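Local coordinates for Fe-regulated protein B (Neisseria meningitidis, PDB 4AIP) that serves as a TonB-dependent iron transporter of the outer membrane, probably taking up iron in siderophore-bound form, at residues 548-562 with 580-594. Numbering follows the deposited sequence.
Sequences FAANGSYFWQTIKDA and NAGYIKNHGYELGAS
I584, A562 and F555 bury the most surface where segments 548-562 and 580-594 meet, their strands running antiparallel. CD1 of I584 reaches the methyl CB of A562 at 3.5 Å, and the CB of I584 packs beside that of I559, so branched and small apolar groups fill this end of the inward face. Further along, F555 lays its ring across G588. With chi1 at 65°, its CG sits between backbone N and carbonyl carbon, and the ring swings over the neighbouring strand; G588 N lies 3.4 Å from F555 CZ, and the G588 CA makes an off-centre CH-pi contact. Glycine suits this place because a side chain would meet the ring. An aromatic ring covers the glycine on each face of the sheet, F555 over its N and CA and Y554 over its O, 3.0 Å above the ring centre. Paired backbone bonds, such as F555 N to G588 O at 3.2 Å, hold the register. N586 gives its ND2 to R110 O, while E590 forms salt bridges with R68 and K151; these polar side chains suit their places because plug residues face them. Long, regularly paired antiparallel neighbours, mixing polar and apolar residues toward the plug, are characteristic of the transmembrane beta-barrel of TonB-dependent transporters.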
ATOM      1  N   PHE B 548      33.595 -36.891 -11.797  1.00 31.52           N
ATOM      2  CA  PHE B 548      33.785 -35.930 -12.865  1.00 25.92           C
ATOM      3  C   PHE B 548      32.565 -35.909 -13.807  1.00 22.47           C
ATOM      4  O   PHE B 548      31.914 -36.943 -14.013  1.00 22.16           O
ATOM      5  CB  PHE B 548      35.056 -36.241 -13.619  1.00 23.12           C
ATOM      6  CG  PHE B 548      35.438 -35.198 -14.631  1.00 23.50           C
ATOM      7  CD1 PHE B 548      35.811 -33.905 -14.223  1.00 22.57           C
ATOM      8  CD2 PHE B 548      35.429 -35.508 -15.995  1.00 19.93           C
ATOM      9  CE1 PHE B 548      36.190 -32.907 -15.180  1.00 21.49           C
ATOM     10  CE2 PHE B 548      35.822 -34.568 -16.970  1.00 19.69           C
ATOM     11  CZ  PHE B 548      36.202 -33.246 -16.567  1.00 17.94           C
ATOM     12  N   ALA B 549      32.233 -34.737 -14.343  1.00 17.77           N
ATOM     13  CA  ALA B 549      31.176 -34.669 -15.335  1.00 15.38           C
ATOM     14  C   ALA B 549      31.557 -33.698 -16.425  1.00 14.47           C
ATOM     15  O   ALA B 549      32.379 -32.765 -16.196  1.00 15.09           O
ATOM     16  CB  ALA B 549      29.899 -34.258 -14.712  1.00 13.95           C
ATOM     17  N   ALA B 550      30.963 -33.901 -17.607  1.00 11.74           N
ATOM     18  CA  ALA B 550      31.186 -32.985 -18.689  1.00 10.95           C
ATOM     19  C   ALA B 550      30.113 -33.184 -19.731  1.00 12.18           C
ATOM     20  O   ALA B 550      29.484 -34.278 -19.803  1.00 11.72           O
ATOM     21  CB  ALA B 550      32.615 -33.194 -19.282  1.00 10.54           C
ATOM     22  N   ASN B 551      29.877 -32.120 -20.519  1.00 11.33           N
ATOM     23  CA  ASN B 551      28.838 -32.174 -21.493  1.00 10.89           C
ATOM     24  C   ASN B 551      29.293 -31.213 -22.543  1.00 10.53           C
ATOM     25  O   ASN B 551      30.055 -30.268 -22.269  1.00 10.02           O
ATOM     26  CB  ASN B 551      27.529 -31.723 -20.861  1.00 12.37           C
ATOM     27  CG  ASN B 551      27.589 -30.279 -20.379  1.00 12.42           C
ATOM     28  OD1 ASN B 551      27.444 -29.291 -21.182  1.00 16.57           O
ATOM     29  ND2 ASN B 551      27.825 -30.120 -19.108  1.00 13.05           N
ATOM     30  N   GLY B 552      28.785 -31.418 -23.747  1.00 10.41           N
ATOM     31  CA  GLY B 552      29.137 -30.576 -24.901  1.00  8.24           C
ATOM     32  C   GLY B 552      27.975 -30.619 -25.895  1.00  8.76           C
ATOM     33  O   GLY B 552      27.247 -31.629 -25.995  1.00  8.04           O
ATOM     34  N   SER B 553      27.808 -29.513 -26.607  1.00  7.65           N
ATOM     35  CA  SER B 553      26.773 -29.365 -27.572  1.00  9.41           C
ATOM     36  C   SER B 553      27.361 -28.527 -28.719  1.00 10.23           C
ATOM     37  O   SER B 553      28.068 -27.526 -28.491  1.00 10.04           O
ATOM     38  CB  SER B 553      25.546 -28.634 -26.982  1.00  9.69           C
ATOM     39  OG  SER B 553      24.548 -29.542 -26.455  1.00 14.84           O
ATOM     40  N   TYR B 554      27.118 -28.994 -29.947  1.00 10.07           N
ATOM     41  CA  TYR B 554      27.221 -28.148 -31.134  1.00  9.39           C
ATOM     42  C   TYR B 554      25.859 -28.105 -31.813  1.00  9.15           C
ATOM     43  O   TYR B 554      25.108 -29.100 -31.799  1.00  9.75           O
ATOM     44  CB  TYR B 554      28.319 -28.628 -32.083  1.00  9.50           C
ATOM     45  CG  TYR B 554      28.908 -27.461 -32.880  1.00  9.64           C
ATOM     46  CD1 TYR B 554      28.186 -26.896 -33.935  1.00  6.80           C
ATOM     47  CD2 TYR B 554      30.127 -26.863 -32.525  1.00  6.60           C
ATOM     48  CE1 TYR B 554      28.662 -25.828 -34.644  1.00  7.06           C
ATOM     49  CE2 TYR B 554      30.602 -25.773 -33.226  1.00  5.86           C
ATOM     50  CZ  TYR B 554      29.867 -25.247 -34.271  1.00  8.85           C
ATOM     51  OH  TYR B 554      30.314 -24.156 -34.995  1.00 15.65           O
ATOM     52  N   PHE B 555      25.518 -26.945 -32.360  1.00  8.41           N
ATOM     53  CA  PHE B 555      24.183 -26.736 -32.947  1.00  8.12           C
ATOM     54  C   PHE B 555      24.318 -25.917 -34.169  1.00  8.32           C
ATOM     55  O   PHE B 555      25.240 -25.084 -34.273  1.00  8.12           O
ATOM     56  CB  PHE B 555      23.191 -26.023 -31.952  1.00  8.44           C
ATOM     57  CG  PHE B 555      23.594 -24.576 -31.596  1.00  7.17           C
ATOM     58  CD1 PHE B 555      23.202 -23.529 -32.404  1.00  9.86           C
ATOM     59  CD2 PHE B 555      24.377 -24.295 -30.495  1.00  4.14           C
ATOM     60  CE1 PHE B 555      23.563 -22.239 -32.125  1.00  4.88           C
ATOM     61  CE2 PHE B 555      24.754 -22.995 -30.224  1.00  4.44           C
ATOM     62  CZ  PHE B 555      24.335 -21.972 -31.040  1.00  4.34           C
ATOM     63  N   TRP B 556      23.386 -26.175 -35.103  1.00 10.35           N
ATOM     64  CA  TRP B 556      23.158 -25.374 -36.315  1.00  9.69           C
ATOM     65  C   TRP B 556      21.692 -25.028 -36.433  1.00  9.99           C
ATOM     66  O   TRP B 556      20.827 -25.930 -36.299  1.00 10.51           O
ATOM     67  CB  TRP B 556      23.568 -26.152 -37.574  1.00 10.55           C
ATOM     68  CG  TRP B 556      25.013 -26.638 -37.597  1.00 11.91           C
ATOM     69  CD1 TRP B 556      26.072 -26.041 -38.248  1.00  7.02           C
ATOM     70  CD2 TRP B 556      25.539 -27.827 -36.945  1.00  9.16           C
ATOM     71  NE1 TRP B 556      27.225 -26.784 -38.009  1.00  9.62           N
ATOM     72  CE2 TRP B 556      26.927 -27.889 -37.247  1.00  9.43           C
ATOM     73  CE3 TRP B 556      24.951 -28.872 -36.179  1.00 10.18           C
ATOM     74  CZ2 TRP B 556      27.763 -28.936 -36.807  1.00  9.88           C
ATOM     75  CZ3 TRP B 556      25.780 -29.930 -35.714  1.00 13.31           C
ATOM     76  CH2 TRP B 556      27.200 -29.937 -36.041  1.00 12.58           C
ATOM     77  N   GLN B 557      21.419 -23.742 -36.676  1.00  9.94           N
ATOM     78  CA  GLN B 557      20.049 -23.247 -36.787  1.00 10.80           C
ATOM     79  C   GLN B 557      19.852 -22.460 -38.099  1.00 11.99           C
ATOM     80  O   GLN B 557      20.650 -21.556 -38.426  1.00 12.58           O
ATOM     81  CB  GLN B 557      19.724 -22.348 -35.589  1.00  9.68           C
ATOM     82  CG  GLN B 557      18.332 -21.675 -35.640  1.00 11.80           C
ATOM     83  CD  GLN B 557      17.221 -22.538 -34.996  1.00 18.45           C
ATOM     84  OE1 GLN B 557      16.942 -23.673 -35.428  1.00 20.03           O
ATOM     85  NE2 GLN B 557      16.628 -22.029 -33.933  1.00 20.52           N
ATOM     86  N   THR B 558      18.788 -22.781 -38.833  1.00 13.22           N
ATOM     87  CA  THR B 558      18.323 -21.896 -39.905  1.00 14.24           C
ATOM     88  C   THR B 558      16.878 -21.569 -39.633  1.00 15.20           C
ATOM     89  O   THR B 558      16.100 -22.456 -39.288  1.00 17.29           O
ATOM     90  CB  THR B 558      18.456 -22.579 -41.344  1.00 16.07           C
ATOM     91  OG1 THR B 558      19.830 -22.850 -41.614  1.00 15.45           O
ATOM     92  CG2 THR B 558      17.938 -21.691 -42.484  1.00 13.30           C
ATOM     93  N   ILE B 559      16.493 -20.304 -39.816  1.00 14.78           N
ATOM     94  CA  ILE B 559      15.109 -19.926 -39.634  1.00 12.90           C
ATOM     95  C   ILE B 559      14.678 -19.088 -40.803  1.00 14.76           C
ATOM     96  O   ILE B 559      15.252 -18.009 -41.046  1.00 15.57           O
ATOM     97  CB  ILE B 559      14.863 -19.121 -38.357  1.00 12.84           C
ATOM     98  CG1 ILE B 559      15.470 -19.804 -37.129  1.00 11.33           C
ATOM     99  CG2 ILE B 559      13.327 -18.908 -38.134  1.00 10.34           C
ATOM    100  CD1 ILE B 559      15.119 -19.085 -35.835  1.00  8.82           C
ATOM    101  N   LYS B 560      13.641 -19.560 -41.498  1.00 14.26           N
ATOM    102  CA  LYS B 560      13.157 -18.929 -42.717  1.00 14.38           C
ATOM    103  C   LYS B 560      12.018 -18.017 -42.377  1.00 15.88           C
ATOM    104  O   LYS B 560      11.327 -18.247 -41.361  1.00 16.37           O
ATOM    105  CB  LYS B 560      12.669 -20.014 -43.686  1.00 12.96           C
ATOM    106  CG  LYS B 560      13.805 -21.006 -44.110  1.00 16.84           C
ATOM    107  CD  LYS B 560      13.563 -21.739 -45.477  1.00 22.47           C
ATOM    108  CE  LYS B 560      14.865 -22.304 -45.967  1.00 39.17           C
ATOM    109  NZ  LYS B 560      14.768 -22.736 -47.370  1.00 50.36           N
ATOM    110  N   ASP B 561      11.791 -16.999 -43.213  1.00 17.44           N
ATOM    111  CA  ASP B 561      10.633 -16.095 -43.095  1.00 19.07           C
ATOM    112  C   ASP B 561      10.601 -15.222 -41.826  1.00 18.82           C
ATOM    113  O   ASP B 561       9.526 -14.806 -41.333  1.00 22.28           O
ATOM    114  CB  ASP B 561       9.313 -16.840 -43.278  1.00 19.67           C
ATOM    115  CG  ASP B 561       9.205 -17.500 -44.644  1.00 30.68           C
ATOM    116  OD1 ASP B 561       9.547 -16.834 -45.618  1.00 23.59           O
ATOM    117  OD2 ASP B 561       8.769 -18.665 -44.752  1.00 49.10           O
ATOM    118  N   ALA B 562      11.783 -14.880 -41.332  1.00 16.31           N
ATOM    119  CA  ALA B 562      11.892 -13.923 -40.245  1.00 13.35           C
ATOM    120  C   ALA B 562      11.131 -12.631 -40.536  1.00 13.85           C
ATOM    121  O   ALA B 562      11.066 -12.169 -41.690  1.00 12.93           O
ATOM    122  CB  ALA B 562      13.342 -13.614 -39.980  1.00 13.41           C
ATOM    123  N   ASN B 580       7.136 -11.197 -44.004  1.00 26.72           N
ATOM    124  CA  ASN B 580       8.386 -11.972 -44.029  1.00 25.95           C
ATOM    125  C   ASN B 580       9.477 -11.186 -44.760  1.00 23.61           C
ATOM    126  O   ASN B 580       9.257 -10.561 -45.803  1.00 21.97           O
ATOM    127  CB  ASN B 580       8.146 -13.371 -44.604  1.00 25.46           C
ATOM    128  CG  ASN B 580       6.891 -13.998 -44.020  1.00 26.53           C
ATOM    129  OD1 ASN B 580       6.829 -14.302 -42.831  1.00 30.02           O
ATOM    130  ND2 ASN B 580       5.879 -14.122 -44.829  1.00 25.20           N
ATOM    131  N   ALA B 581      10.645 -11.136 -44.152  1.00 21.93           N
ATOM    132  CA  ALA B 581      11.613 -10.236 -44.687  1.00 21.09           C
ATOM    133  C   ALA B 581      13.010 -10.757 -44.719  1.00 19.60           C
ATOM    134  O   ALA B 581      13.915  -9.966 -44.966  1.00 21.26           O
ATOM    135  CB  ALA B 581      11.546  -8.838 -43.987  1.00 20.42           C
ATOM    136  N   GLY B 582      13.206 -12.044 -44.456  1.00 18.56           N
ATOM    137  CA  GLY B 582      14.591 -12.567 -44.452  1.00 20.19           C
ATOM    138  C   GLY B 582      14.768 -13.939 -43.854  1.00 19.72           C
ATOM    139  O   GLY B 582      13.797 -14.691 -43.754  1.00 19.95           O
ATOM    140  N   TYR B 583      15.996 -14.260 -43.440  1.00 19.93           N
ATOM    141  CA  TYR B 583      16.241 -15.547 -42.795  1.00 20.13           C
ATOM    142  C   TYR B 583      17.250 -15.372 -41.688  1.00 19.75           C
ATOM    143  O   TYR B 583      17.827 -14.294 -41.532  1.00 20.02           O
ATOM    144  CB  TYR B 583      16.615 -16.670 -43.808  1.00 21.31           C
ATOM    145  CG  TYR B 583      17.907 -16.457 -44.624  1.00 23.41           C
ATOM    146  CD1 TYR B 583      17.893 -15.726 -45.814  1.00 28.80           C
ATOM    147  CD2 TYR B 583      19.140 -16.999 -44.208  1.00 27.46           C
ATOM    148  CE1 TYR B 583      19.076 -15.517 -46.589  1.00 29.88           C
ATOM    149  CE2 TYR B 583      20.327 -16.809 -44.983  1.00 30.04           C
ATOM    150  CZ  TYR B 583      20.275 -16.061 -46.178  1.00 31.96           C
ATOM    151  OH  TYR B 583      21.420 -15.842 -46.936  1.00 30.12           O
ATOM    152  N   ILE B 584      17.445 -16.424 -40.898  1.00 18.20           N
ATOM    153  CA  ILE B 584      18.311 -16.325 -39.779  1.00 16.42           C
ATOM    154  C   ILE B 584      19.225 -17.535 -39.739  1.00 16.69           C
ATOM    155  O   ILE B 584      18.786 -18.669 -40.062  1.00 15.31           O
ATOM    156  CB  ILE B 584      17.551 -16.141 -38.437  1.00 17.21           C
ATOM    157  CG1 ILE B 584      16.673 -14.866 -38.457  1.00 18.70           C
ATOM    158  CG2 ILE B 584      18.548 -16.044 -37.221  1.00 14.91           C
ATOM    159  CD1 ILE B 584      15.467 -14.926 -37.554  1.00 16.83           C
ATOM    160  N   LYS B 585      20.495 -17.264 -39.376  1.00 13.20           N
ATOM    161  CA  LYS B 585      21.410 -18.312 -39.081  1.00 15.50           C
ATOM    162  C   LYS B 585      21.926 -18.246 -37.690  1.00 13.85           C
ATOM    163  O   LYS B 585      22.150 -17.195 -37.166  1.00 14.32           O
ATOM    164  CB  LYS B 585      22.576 -18.351 -40.066  1.00 18.00           C
ATOM    165  CG  LYS B 585      22.515 -19.620 -40.918  1.00 23.13           C
ATOM    166  CD  LYS B 585      22.119 -19.357 -42.359  1.00 25.99           C
ATOM    167  CE  LYS B 585      21.438 -20.608 -42.959  1.00 28.48           C
ATOM    168  NZ  LYS B 585      22.280 -21.848 -43.074  1.00 26.79           N
ATOM    169  N   ASN B 586      22.067 -19.385 -37.061  1.00 13.12           N
ATOM    170  CA  ASN B 586      22.775 -19.402 -35.854  1.00 15.13           C
ATOM    171  C   ASN B 586      23.600 -20.666 -35.790  1.00 16.38           C
ATOM    172  O   ASN B 586      23.201 -21.681 -36.369  1.00 18.45           O
ATOM    173  CB  ASN B 586      21.822 -19.284 -34.668  1.00 15.32           C
ATOM    174  CG  ASN B 586      22.530 -18.841 -33.401  1.00 17.67           C
ATOM    175  OD1 ASN B 586      23.700 -18.404 -33.433  1.00 21.94           O
ATOM    176  ND2 ASN B 586      21.849 -18.985 -32.272  1.00 20.65           N
ATOM    177  N   HIS B 587      24.735 -20.621 -35.095  1.00 15.63           N
ATOM    178  CA  HIS B 587      25.502 -21.865 -34.823  1.00 16.00           C
ATOM    179  C   HIS B 587      26.501 -21.618 -33.753  1.00 12.99           C
ATOM    180  O   HIS B 587      26.883 -20.502 -33.573  1.00 11.98           O
ATOM    181  CB  HIS B 587      26.246 -22.400 -36.060  1.00 15.78           C
ATOM    182  CG  HIS B 587      27.394 -21.539 -36.486  1.00 18.60           C
ATOM    183  ND1 HIS B 587      27.285 -20.587 -37.483  1.00 20.83           N
ATOM    184  CD2 HIS B 587      28.682 -21.501 -36.069  1.00 20.76           C
ATOM    185  CE1 HIS B 587      28.450 -20.006 -37.665  1.00 18.62           C
ATOM    186  NE2 HIS B 587      29.314 -20.533 -36.811  1.00 22.69           N
ATOM    187  N   GLY B 588      26.946 -22.664 -33.066  1.00 13.52           N
ATOM    188  CA  GLY B 588      27.990 -22.515 -32.057  1.00 12.70           C
ATOM    189  C   GLY B 588      28.102 -23.731 -31.175  1.00 12.76           C
ATOM    190  O   GLY B 588      27.731 -24.820 -31.561  1.00 14.48           O
ATOM    191  N   TYR B 589      28.581 -23.527 -29.969  1.00 11.87           N
ATOM    192  CA  TYR B 589      28.896 -24.602 -29.124  1.00 12.93           C
ATOM    193  C   TYR B 589      28.771 -24.118 -27.701  1.00 13.39           C
ATOM    194  O   TYR B 589      28.684 -22.902 -27.461  1.00 13.37           O
ATOM    195  CB  TYR B 589      30.330 -25.117 -29.440  1.00 15.05           C
ATOM    196  CG  TYR B 589      31.418 -24.086 -29.246  1.00 14.40           C
ATOM    197  CD1 TYR B 589      31.614 -23.068 -30.208  1.00 18.21           C
ATOM    198  CD2 TYR B 589      32.210 -24.086 -28.104  1.00 15.17           C
ATOM    199  CE1 TYR B 589      32.615 -22.102 -30.072  1.00 19.30           C
ATOM    200  CE2 TYR B 589      33.255 -23.097 -27.937  1.00 22.13           C
ATOM    201  CZ  TYR B 589      33.440 -22.116 -28.920  1.00 20.79           C
ATOM    202  OH  TYR B 589      34.424 -21.154 -28.791  1.00 18.12           O
ATOM    203  N   GLU B 590      28.712 -25.107 -26.799  1.00 13.79           N
ATOM    204  CA  GLU B 590      28.819 -24.999 -25.346  1.00 15.46           C
ATOM    205  C   GLU B 590      29.593 -26.235 -24.778  1.00 16.67           C
ATOM    206  O   GLU B 590      29.324 -27.399 -25.169  1.00 16.13           O
ATOM    207  CB  GLU B 590      27.444 -24.987 -24.703  1.00 14.82           C
ATOM    208  CG  GLU B 590      27.437 -24.789 -23.170  1.00 20.01           C
ATOM    209  CD  GLU B 590      26.084 -24.161 -22.637  1.00 30.27           C
ATOM    210  OE1 GLU B 590      25.245 -23.693 -23.489  1.00 30.89           O
ATOM    211  OE2 GLU B 590      25.877 -24.161 -21.384  1.00 22.64           O
ATOM    212  N   LEU B 591      30.523 -25.965 -23.855  1.00 14.85           N
ATOM    213  CA  LEU B 591      31.149 -26.981 -23.055  1.00 16.57           C
ATOM    214  C   LEU B 591      30.845 -26.724 -21.562  1.00 17.95           C
ATOM    215  O   LEU B 591      30.655 -25.574 -21.131  1.00 20.56           O
ATOM    216  CB  LEU B 591      32.666 -26.990 -23.304  1.00 15.03           C
ATOM    217  CG  LEU B 591      33.106 -27.448 -24.703  1.00 17.13           C
ATOM    218  CD1 LEU B 591      34.572 -27.122 -24.987  1.00 14.43           C
ATOM    219  CD2 LEU B 591      32.844 -28.957 -24.909  1.00 15.53           C
ATOM    220  N   GLY B 592      30.802 -27.782 -20.774  1.00 16.73           N
ATOM    221  CA  GLY B 592      30.688 -27.636 -19.330  1.00 17.62           C
ATOM    222  C   GLY B 592      31.406 -28.821 -18.662  1.00 19.22           C
ATOM    223  O   GLY B 592      31.464 -29.948 -19.239  1.00 20.03           O
ATOM    224  N   ALA B 593      31.959 -28.578 -17.476  1.00 17.04           N
ATOM    225  CA  ALA B 593      32.580 -29.635 -16.693  1.00 19.13           C
ATOM    226  C   ALA B 593      32.400 -29.279 -15.261  1.00 20.54           C
ATOM    227  O   ALA B 593      32.269 -28.081 -14.925  1.00 22.34           O
ATOM    228  CB  ALA B 593      34.050 -29.742 -16.975  1.00 18.72           C
ATOM    229  N   SER B 594      32.433 -30.313 -14.430  1.00 20.03           N
ATOM    230  CA  SER B 594      32.268 -30.220 -12.986  1.00 19.62           C
ATOM    231  C   SER B 594      33.184 -31.232 -12.307  1.00 21.02           C
ATOM    232  O   SER B 594      33.501 -32.291 -12.863  1.00 21.48           O
ATOM    233  CB  SER B 594      30.822 -30.539 -12.586  1.00 20.64           C
ATOM    234  OG  SER B 594      30.588 -31.972 -12.515  1.00 17.24           O
TER